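Side-chain contacts in PTS system, lactose-specific IIBC components (Streptococcus pneumoniae, PDB 3NBM), which probably carries a phosphoryl group from the IIA component to lactose as the sugar is taken up, as the IIB domain of a phosphotransferase system: residues Asn24-Gly29 / Val35-Asn40; Lys5-Leu10 / Gln101-His106; Asp55-Ala60 / Arg68-Asp73. All blocks are in the same frame, centred on the assembly; numbering follows the deposited sequence. Where two conformers were deposited one is given.

Interaction 1: residues Asn24-Gly29 / Val35-Asn40; sequences NAINEG and VRVIAN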
loop_
_atom_site.group_PDB
_atom_site.type_symbol
_atom_site.label_atom_id
_atom_site.label_comp_id
_atom_site.label_asym_id
_atom_site.label_seq_id
_atom_site.Cartn_x
_atom_site.Cartn_y
_atom_site.Cartn_z
ATOM N N ASN A 24 -3.946 8.364 1.435
ATOM C CA ASN A 24 -4.268 9.522 2.256
ATOM C C ASN A 24 -4.474 9.161 3.724
ATOM O O ASN A 24 -3.998 9.871 4.615
ATOM C CB ASN A 24 -5.536 10.220 1.775
ATOM C CG ASN A 24 -5.357 10.909 0.433
ATOM O OD1 ASN A 24 -4.243 11.194 -0.002
ATOM N ND2 ASN A 24 -6.473 11.208 -0.219
ATOM N N ALA A 25 -5.186 8.069 3.984
ATOM C CA ALA A 25 -5.432 7.626 5.357
ATOM C C ALA A 25 -4.116 7.268 6.050
ATOM O O ALA A 25 -3.903 7.630 7.210
ATOM C CB ALA A 25 -6.439 6.455 5.380
ATOM N N ILE A 26 -3.241 6.549 5.349
ATOM C CA ILE A 26 -1.956 6.168 5.915
ATOM C C ILE A 26 -1.160 7.420 6.263
ATOM O O ILE A 26 -0.592 7.533 7.360
ATOM C CB ILE A 26 -1.148 5.300 4.933
ATOM C CG1 ILE A 26 -1.811 3.933 4.742
ATOM C CG2 ILE A 26 0.322 5.189 5.414
ATOM C CD1 ILE A 26 -1.290 3.150 3.542
ATOM N N ASN A 27 -1.105 8.358 5.324
ATOM C CA ASN A 27 -0.353 9.585 5.542
ATOM C C ASN A 27 -0.912 10.420 6.684
ATOM O O ASN A 27 -0.151 10.997 7.456
ATOM C CB ASN A 27 -0.265 10.430 4.270
ATOM C CG ASN A 27 0.649 9.826 3.241
ATOM O OD1 ASN A 27 1.608 9.143 3.597
ATOM N ND2 ASN A 27 0.403 10.119 1.960
ATOM N N GLU A 28 -2.233 10.503 6.798
ATOM C CA GLU A 28 -2.821 11.253 7.896
ATOM C C GLU A 28 -2.477 10.545 9.214
ATOM O O GLU A 28 -2.151 11.201 10.219
ATOM C CB GLU A 28 -4.336 11.380 7.701
ATOM C CG GLU A 28 -5.063 12.149 8.839
ATOM C CD GLU A 28 -6.581 12.405 8.604
ATOM O OE1 GLU A 28 -7.121 12.112 7.500
ATOM O OE2 GLU A 28 -7.218 12.943 9.555
ATOM N N GLY A 29 -2.580 9.224 9.250
ATOM C CA GLY A 29 -2.253 8.511 10.474
ATOM C C GLY A 29 -0.783 8.687 10.826
ATOM O O GLY A 29 -0.421 8.928 11.977
ATOM N N VAL A 35 5.060 9.201 12.974
ATOM C CA VAL A 35 5.823 8.013 12.598
ATOM C C VAL A 35 6.360 8.222 11.168
ATOM O O VAL A 35 5.718 8.917 10.336
ATOM C CB VAL A 35 4.931 6.746 12.715
ATOM C CG1 VAL A 35 5.645 5.498 12.211
ATOM C CG2 VAL A 35 4.508 6.525 14.164
ATOM N N ARG A 36 7.514 7.643 10.870
ATOM C CA ARG A 36 8.191 7.888 9.599
ATOM C C ARG A 36 7.724 6.931 8.502
ATOM O O ARG A 36 8.329 5.898 8.250
ATOM C CB ARG A 36 9.697 7.848 9.773
ATOM C CG ARG A 36 10.203 8.916 10.759
ATOM C CD ARG A 36 11.693 8.817 11.040
ATOM N NE ARG A 36 12.048 7.580 11.730
ATOM C CZ ARG A 36 11.950 7.388 13.047
ATOM N NH1 ARG A 36 11.513 8.355 13.848
ATOM N NH2 ARG A 36 12.287 6.216 13.565
ATOM N N VAL A 37 6.619 7.313 7.875
ATOM C CA VAL A 37 5.982 6.580 6.793
ATOM C C VAL A 37 5.456 7.570 5.783
ATOM O O VAL A 37 4.888 8.610 6.160
ATOM C CB VAL A 37 4.774 5.729 7.287
ATOM C CG1 VAL A 37 4.098 5.055 6.127
ATOM C CG2 VAL A 37 5.164 4.707 8.351
ATOM N N ILE A 38 5.667 7.266 4.501
ATOM C CA ILE A 38 4.986 7.969 3.408
ATOM C C ILE A 38 4.328 6.930 2.496
ATOM O O ILE A 38 4.930 5.909 2.179
ATOM C CB ILE A 38 5.961 8.862 2.581
ATOM C CG1 ILE A 38 5.263 9.598 1.446
ATOM C CG2 ILE A 38 7.127 8.054 2.012
ATOM C CD1 ILE A 38 4.393 10.617 1.863
ATOM N N ALA A 39 3.095 7.224 2.105
ATOM C CA ALA A 39 2.351 6.422 1.144
ATOM C C ALA A 39 2.048 7.200 -0.114
ATOM O O ALA A 39 1.586 8.347 -0.052
ATOM C CB ALA A 39 1.052 5.918 1.752
ATOM N N ASN A 40 2.250 6.543 -1.243
ATOM C CA ASN A 40 1.815 7.035 -2.540
ATOM C C ASN A 40 0.806 6.105 -3.129
ATOM O O ASN A 40 0.653 4.969 -2.668
ATOM C CB ASN A 40 2.996 7.201 -3.488
ATOM C CG ASN A 40 3.942 8.238 -3.033
ATOM O OD1 ASN A 40 5.062 7.932 -2.692
ATOM N ND2 ASN A 40 3.471 9.494 -2.991
#
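N27 grips A39 through two hydrogen bonds between its side-chain amide and the backbone of A39. The CB of N27 leaves helix 24-29 along its flank, not straight at the strand. The first torsion sets CG anti to the carbonyl carbon and beside the backbone N (chi1 -72°). This turns the amide toward A39. N27 CG is equally far, 3.7 Å, from A39 N and A39 O.

The tip then divides the work. N27 OD1 accepts the amide of A39 at 2.8 Å from A39 N, with an N-H...O angle of 161°. The donor is tilted a little from the carbonyl plane of the side chain. N27 ND2 donates one of its N-H groups to A39 O over 2.9 Å, a slightly more bent bond at 151°. It lies in the carbonyl plane of A39, on a lone pair. Two bonds fix the rotation of the amide. N27 OD1 has an apolar neighbour as well: I38 CD1 lies 3.6 Å from it. The CB of I38 points away from the helix, but the end of the side chain reaches back.

Beside this pair, I26 makes the apolar part of the contact. Its CG2 touches A39 CB at 3.8 Å and V37 CG1 at the same distance, and the I26 and V37 side chains cross at about a right angle. I26 also packs on A99 and V103 of helix 96-105.

R36, I38 and N40 use their backbones to bond strand 7-13. The N-H and C=O of A39 point to the outer edge of the sheet within this chain, and N27 binds them much as a further strand would. Helix and strand run nearly antiparallel, as expected in the beta-alpha-beta unit of strand 7-13, helix 18-33 and strand 37-43.

Interaction 2: residues Lys5-Leu10 / Gln101-His106; sequences KELKVL and QFVLEH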
loop_
_atom_site.group_PDB
_atom_site.type_symbol
_atom_site.label_atom_id
_atom_site.label_comp_id
_atom_site.label_asym_id
_atom_site.label_seq_id
_atom_site.Cartn_x
_atom_site.Cartn_y
_atom_site.Cartn_z
ATOM N N LYS A 5 15.664 5.088 7.982
ATOM C CA LYS A 5 14.951 5.478 6.735
ATOM C C LYS A 5 13.436 5.508 6.953
ATOM O O LYS A 5 12.870 4.708 7.703
ATOM C CB LYS A 5 15.269 4.518 5.563
ATOM N N GLU A 6 12.785 6.436 6.275
ATOM C CA GLU A 6 11.332 6.475 6.219
ATOM C C GLU A 6 10.795 5.271 5.455
ATOM O O GLU A 6 11.313 4.947 4.406
ATOM C CB GLU A 6 10.906 7.767 5.541
ATOM C CG GLU A 6 9.411 7.962 5.466
ATOM C CD GLU A 6 9.050 9.305 4.912
ATOM O OE1 GLU A 6 9.518 9.643 3.819
ATOM O OE2 GLU A 6 8.199 9.982 5.512
ATOM N N LEU A 7 9.771 4.629 5.992
ATOM C CA LEU A 7 9.088 3.536 5.319
ATOM C C LEU A 7 8.293 4.065 4.122
ATOM O O LEU A 7 7.520 5.014 4.260
ATOM C CB LEU A 7 8.156 2.831 6.302
ATOM C CG LEU A 7 7.542 1.532 5.790
ATOM C CD1 LEU A 7 8.614 0.438 5.641
ATOM C CD2 LEU A 7 6.434 1.058 6.737
ATOM N N LYS A 8 8.504 3.465 2.957
ATOM C CA LYS A 8 7.870 3.919 1.710
ATOM C C LYS A 8 6.826 2.876 1.288
ATOM O O LYS A 8 7.158 1.704 1.077
ATOM C CB LYS A 8 8.903 4.091 0.602
ATOM C CG LYS A 8 10.113 4.940 0.954
ATOM C CD LYS A 8 9.828 6.356 1.198
ATOM C CE LYS A 8 11.135 7.179 1.332
ATOM N NZ LYS A 8 10.930 8.652 1.599
ATOM N N VAL A 9 5.576 3.329 1.178
ATOM C CA VAL A 9 4.434 2.483 0.858
ATOM C C VAL A 9 3.812 2.946 -0.467
ATOM O O VAL A 9 3.612 4.132 -0.676
ATOM C CB VAL A 9 3.371 2.543 1.965
ATOM C CG1 VAL A 9 2.208 1.594 1.661
ATOM C CG2 VAL A 9 4.011 2.241 3.326
ATOM N N LEU A 10 3.520 1.990 -1.341
ATOM C CA LEU A 10 2.796 2.248 -2.587
ATOM C C LEU A 10 1.497 1.465 -2.586
ATOM O O LEU A 10 1.510 0.255 -2.372
ATOM C CB LEU A 10 3.655 1.860 -3.790
ATOM C CG LEU A 10 3.028 2.072 -5.180
ATOM C CD1 LEU A 10 2.765 3.548 -5.461
ATOM C CD2 LEU A 10 3.968 1.494 -6.238
ATOM N N GLN A 101 -1.653 1.448 11.470
ATOM C CA GLN A 101 -1.390 0.173 12.138
ATOM C C GLN A 101 -1.276 -0.986 11.141
ATOM O O GLN A 101 -0.408 -1.828 11.270
ATOM C CB GLN A 101 -2.470 -0.102 13.160
ATOM C CG GLN A 101 -2.285 -1.332 13.934
ATOM C CD GLN A 101 -3.506 -1.610 14.768
ATOM O OE1 GLN A 101 -4.641 -1.806 14.243
ATOM N NE2 GLN A 101 -3.307 -1.624 16.078
ATOM N N PHE A 102 -2.125 -0.982 10.131
ATOM C CA PHE A 102 -2.079 -1.988 9.086
ATOM C C PHE A 102 -0.717 -1.990 8.380
ATOM O O PHE A 102 -0.136 -3.039 8.147
ATOM C CB PHE A 102 -3.207 -1.730 8.085
ATOM C CG PHE A 102 -3.246 -2.699 6.940
ATOM C CD1 PHE A 102 -3.980 -3.873 7.028
ATOM C CD2 PHE A 102 -2.587 -2.423 5.757
ATOM C CE1 PHE A 102 -4.029 -4.748 5.956
ATOM C CE2 PHE A 102 -2.651 -3.305 4.706
ATOM C CZ PHE A 102 -3.385 -4.448 4.812
ATOM N N VAL A 103 -0.226 -0.805 8.021
ATOM C CA VAL A 103 1.078 -0.703 7.368
ATOM C C VAL A 103 2.166 -1.315 8.252
ATOM O O VAL A 103 2.934 -2.178 7.826
ATOM C CB VAL A 103 1.403 0.763 7.020
ATOM C CG1 VAL A 103 2.904 0.931 6.733
ATOM C CG2 VAL A 103 0.531 1.243 5.858
ATOM N N LEU A 104 2.229 -0.878 9.506
ATOM C CA LEU A 104 3.315 -1.323 10.363
ATOM C C LEU A 104 3.198 -2.816 10.686
ATOM O O LEU A 104 4.222 -3.495 10.818
ATOM C CB LEU A 104 3.438 -0.409 11.606
ATOM C CG LEU A 104 3.967 1.005 11.240
ATOM C CD1 LEU A 104 3.736 2.023 12.322
ATOM C CD2 LEU A 104 5.460 0.931 10.864
ATOM N N GLU A 105 1.979 -3.333 10.817
ATOM C CA GLU A 105 1.849 -4.753 11.113
ATOM C C GLU A 105 2.291 -5.604 9.921
ATOM O O GLU A 105 2.658 -6.766 10.117
ATOM C CB GLU A 105 0.440 -5.109 11.618
ATOM C CG GLU A 105 0.205 -4.617 13.032
ATOM C CD GLU A 105 -1.222 -4.717 13.540
ATOM O OE1 GLU A 105 -2.142 -5.092 12.777
ATOM O OE2 GLU A 105 -1.398 -4.408 14.741
ATOM N N HIS A 106 2.332 -5.016 8.723
ATOM C CA HIS A 106 2.829 -5.689 7.534
ATOM C C HIS A 106 4.244 -5.325 7.136
ATOM O O HIS A 106 4.692 -5.680 6.042
ATOM C CB HIS A 106 1.873 -5.446 6.370
ATOM C CG HIS A 106 0.581 -6.154 6.530
ATOM N ND1 HIS A 106 -0.474 -5.623 7.235
ATOM C CD2 HIS A 106 0.202 -7.396 6.159
ATOM C CE1 HIS A 106 -1.467 -6.494 7.250
ATOM N NE2 HIS A 106 -1.083 -7.576 6.601
#
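V103 sets one methyl group, CG1, against two side chains of strand 7-10. V103 CG1 meets L7 CD2 at 3.5 Å, a close apolar contact, and V9 CG2 at 3.8 Å. V103 CG1 lies anti to its own backbone N (chi1 163°), which carries it off the helix toward the sheet. The L7 and V103 side chains lie alongside each other with their tips pointing opposite ways. L104 adds a looser contact, L7 CD2 to L104 CD2 at 4.2 Å. No hydrogen bond joins the two segments.

The next shell fixes the end of the helix. H106 is the first residue to leave helical geometry, and its ring folds back on the last turn. H106 ND1 donates to F102 O at 2.8 Å, and the bond is nearly straight (164°). The oxygen lies in the plane of the imidazole but is approached from a little outside the carbonyl plane of F102. H106 CE1 also sits over one face of the F102 ring, toward the rim. Away from the contact, K8 NZ of the strand forms a salt bridge with E6 OE1, just before the strand.

Helix 101-105 runs steeply across the strand, at 110° between their directions. V103 also touches L56 of strand 56-59. F102 reaches I58 and V82, so the helix spans from strand 7-13 to strand 80-83. L7 and V9 also pack on V37 of strand 37-43.

Interaction 3: residues Asp55-Ala60 / Arg68-Asp73; sequences DLIILA and REMKVD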
loop_
_atom_site.group_PDB
_atom_site.type_symbol
_atom_site.label_atom_id
_atom_site.label_comp_id
_atom_site.label_asym_id
_atom_site.label_seq_id
_atom_site.Cartn_x
_atom_site.Cartn_y
_atom_site.Cartn_z
ATOM N N ASP A 55 9.094 -0.118 0.013
ATOM C CA ASP A 55 9.298 -1.179 0.989
ATOM C C ASP A 55 8.091 -2.110 1.110
ATOM O O ASP A 55 8.238 -3.300 1.366
ATOM C CB ASP A 55 9.604 -0.574 2.344
ATOM C CG ASP A 55 10.801 0.354 2.290
ATOM O OD1 ASP A 55 11.893 -0.111 1.864
ATOM O OD2 ASP A 55 10.658 1.544 2.632
ATOM N N LEU A 56 6.888 -1.551 0.952
ATOM C CA LEU A 56 5.615 -2.250 1.088
ATOM C C LEU A 56 4.720 -1.795 -0.037
ATOM O O LEU A 56 4.580 -0.599 -0.248
ATOM C CB LEU A 56 4.953 -1.920 2.446
ATOM C CG LEU A 56 3.542 -2.488 2.676
ATOM C CD1 LEU A 56 3.520 -4.014 2.714
ATOM C CD2 LEU A 56 2.928 -1.885 3.949
ATOM N N ILE A 57 4.117 -2.750 -0.752
ATOM C CA ILE A 57 3.125 -2.448 -1.784
ATOM C C ILE A 57 1.844 -3.116 -1.349
ATOM O O ILE A 57 1.806 -4.296 -1.014
ATOM C CB ILE A 57 3.572 -2.898 -3.194
ATOM C CG1 ILE A 57 4.944 -2.248 -3.508
ATOM C CG2 ILE A 57 2.506 -2.531 -4.224
ATOM C CD1 ILE A 57 5.562 -2.628 -4.797
ATOM N N ILE A 58 0.776 -2.327 -1.362
ATOM C CA ILE A 58 -0.565 -2.779 -0.995
ATOM C C ILE A 58 -1.474 -2.735 -2.233
ATOM O O ILE A 58 -1.601 -1.707 -2.887
ATOM C CB ILE A 58 -1.204 -1.845 0.090
ATOM C CG1 ILE A 58 -0.321 -1.774 1.352
ATOM C CG2 ILE A 58 -2.648 -2.314 0.423
ATOM C CD1 ILE A 58 -0.685 -0.672 2.331
ATOM N N LEU A 59 -2.051 -3.884 -2.556
ATOM C CA LEU A 59 -3.002 -4.003 -3.649
ATOM C C LEU A 59 -4.401 -3.687 -3.122
ATOM O O LEU A 59 -4.870 -4.314 -2.166
ATOM C CB LEU A 59 -2.958 -5.427 -4.258
ATOM C CG LEU A 59 -1.639 -5.809 -4.906
ATOM C CD1 LEU A 59 -1.655 -7.310 -5.260
ATOM C CD2 LEU A 59 -1.402 -4.979 -6.144
ATOM N N ALA A 60 -5.075 -2.732 -3.773
ATOM C CA ALA A 60 -6.483 -2.460 -3.509
ATOM C C ALA A 60 -7.323 -3.655 -3.986
ATOM O O ALA A 60 -6.846 -4.493 -4.779
ATOM C CB ALA A 60 -6.918 -1.206 -4.206
ATOM N N ARG A 68 -0.254 -12.944 -6.903
ATOM C CA ARG A 68 0.788 -13.950 -7.105
ATOM C C ARG A 68 1.889 -13.438 -8.008
ATOM O O ARG A 68 3.082 -13.639 -7.717
ATOM C CB ARG A 68 0.177 -15.240 -7.683
ATOM N N GLU A 69 1.527 -12.809 -9.122
ATOM C CA GLU A 69 2.549 -12.346 -10.030
ATOM C C GLU A 69 3.362 -11.218 -9.405
ATOM O O GLU A 69 4.572 -11.165 -9.597
ATOM C CB GLU A 69 2.002 -12.000 -11.418
ATOM C CG GLU A 69 1.185 -10.801 -11.494
ATOM C CD GLU A 69 0.290 -10.776 -12.744
ATOM O OE1 GLU A 69 -0.592 -11.602 -12.847
ATOM O OE2 GLU A 69 0.465 -9.914 -13.592
HETATM N N MSE A 70 2.716 -10.327 -8.655
HETATM C CA MSE A 70 3.440 -9.293 -7.980
HETATM C C MSE A 70 4.399 -9.868 -6.920
HETATM O O MSE A 70 5.516 -9.362 -6.780
HETATM C CB MSE A 70 2.475 -8.301 -7.370
HETATM C CG MSE A 70 3.201 -7.320 -6.562
HETATM SE SE MSE A 70 2.355 -5.628 -6.326
HETATM C CE MSE A 70 3.186 -4.741 -7.715
ATOM N N LYS A 71 3.989 -10.938 -6.231
ATOM C CA LYS A 71 4.920 -11.585 -5.277
ATOM C C LYS A 71 6.154 -12.089 -5.982
ATOM O O LYS A 71 7.273 -11.969 -5.459
ATOM C CB LYS A 71 4.311 -12.749 -4.500
ATOM C CG LYS A 71 3.357 -12.326 -3.429
ATOM C CD LYS A 71 4.056 -11.835 -2.181
ATOM C CE LYS A 71 4.735 -12.967 -1.398
ATOM N NZ LYS A 71 5.702 -12.396 -0.403
ATOM N N VAL A 72 6.001 -12.658 -7.184
ATOM C CA VAL A 72 7.173 -13.098 -7.931
ATOM C C VAL A 72 8.038 -11.897 -8.293
ATOM O O VAL A 72 9.247 -11.920 -8.095
ATOM C CB VAL A 72 6.790 -13.948 -9.166
ATOM C CG1 VAL A 72 8.054 -14.315 -9.949
ATOM C CG2 VAL A 72 6.084 -15.209 -8.742
ATOM N N ASP A 73 7.432 -10.818 -8.764
ATOM C CA ASP A 73 8.185 -9.588 -9.100
ATOM C C ASP A 73 8.911 -9.014 -7.888
ATOM O O ASP A 73 10.051 -8.475 -8.023
ATOM C CB ASP A 73 7.249 -8.536 -9.662
ATOM C CG ASP A 73 6.681 -8.915 -10.998
ATOM O OD1 ASP A 73 7.299 -9.749 -11.689
ATOM O OD2 ASP A 73 5.630 -8.348 -11.386
#
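L59 has its backbone O in a hydrogen bond with T84 OG1, while its side chain packs on M70. This bond ties the end of strand 56-59 to the residue after strand 80-83.

The contact itself is apolar and rests on M70, a selenomethionine. Its CG lies anti to the backbone N (chi1 174°), and the next torsion is also near anti (chi2 155°). The extended chain brings SE against two strand residues. M70 SE is 3.7 Å from I57 CG2 and 3.8 Å from L59 CD2. The bend at chi3 (-95°) then turns the terminal methyl to the I57 side, with M70 CE 4.2 Å from I57 CG2. The L59 and M70 side chains reach toward each other and overlap side by side. M70 was modelled in two conformers, and these distances belong to one of them.

I57 and L59 face the helix, while I58 between them points away and packs on L22 and I26 of helix 18-33. M70 also touches L12 of strand 7-13 and the loop residues Y44 and H47. M70 thus links the helix to the buried face of the sheet. It joins the first strand and the helix of a beta-alpha-beta unit, strand 56-59, helix 67-74 and strand 80-83, as is usual in alpha/beta folds with a parallel sheet.

How the interactions relate
All three contacts attach helices to one parallel sheet, ordered 37-43, 7-13, 56-59, 80-83. Interactions 1 and 2 are neighbours, with centres 8 Å apart, and backbone bonds between strands 7-13 and 37-43 connect them. Interaction 3 lies about 18 Å from the centre of interaction 1 and 14 Å from that of interaction 2. Helices 18-33 and 96-105 cover one face, and helix 67-74 the other. Along the chain, interaction 1 closes before interaction 3 opens. Both are nested inside the loop that interaction 2 closes between the two chain ends. The layered fold probably supports the loop between strand 7-13 and helix 18-33, likely the P-loop.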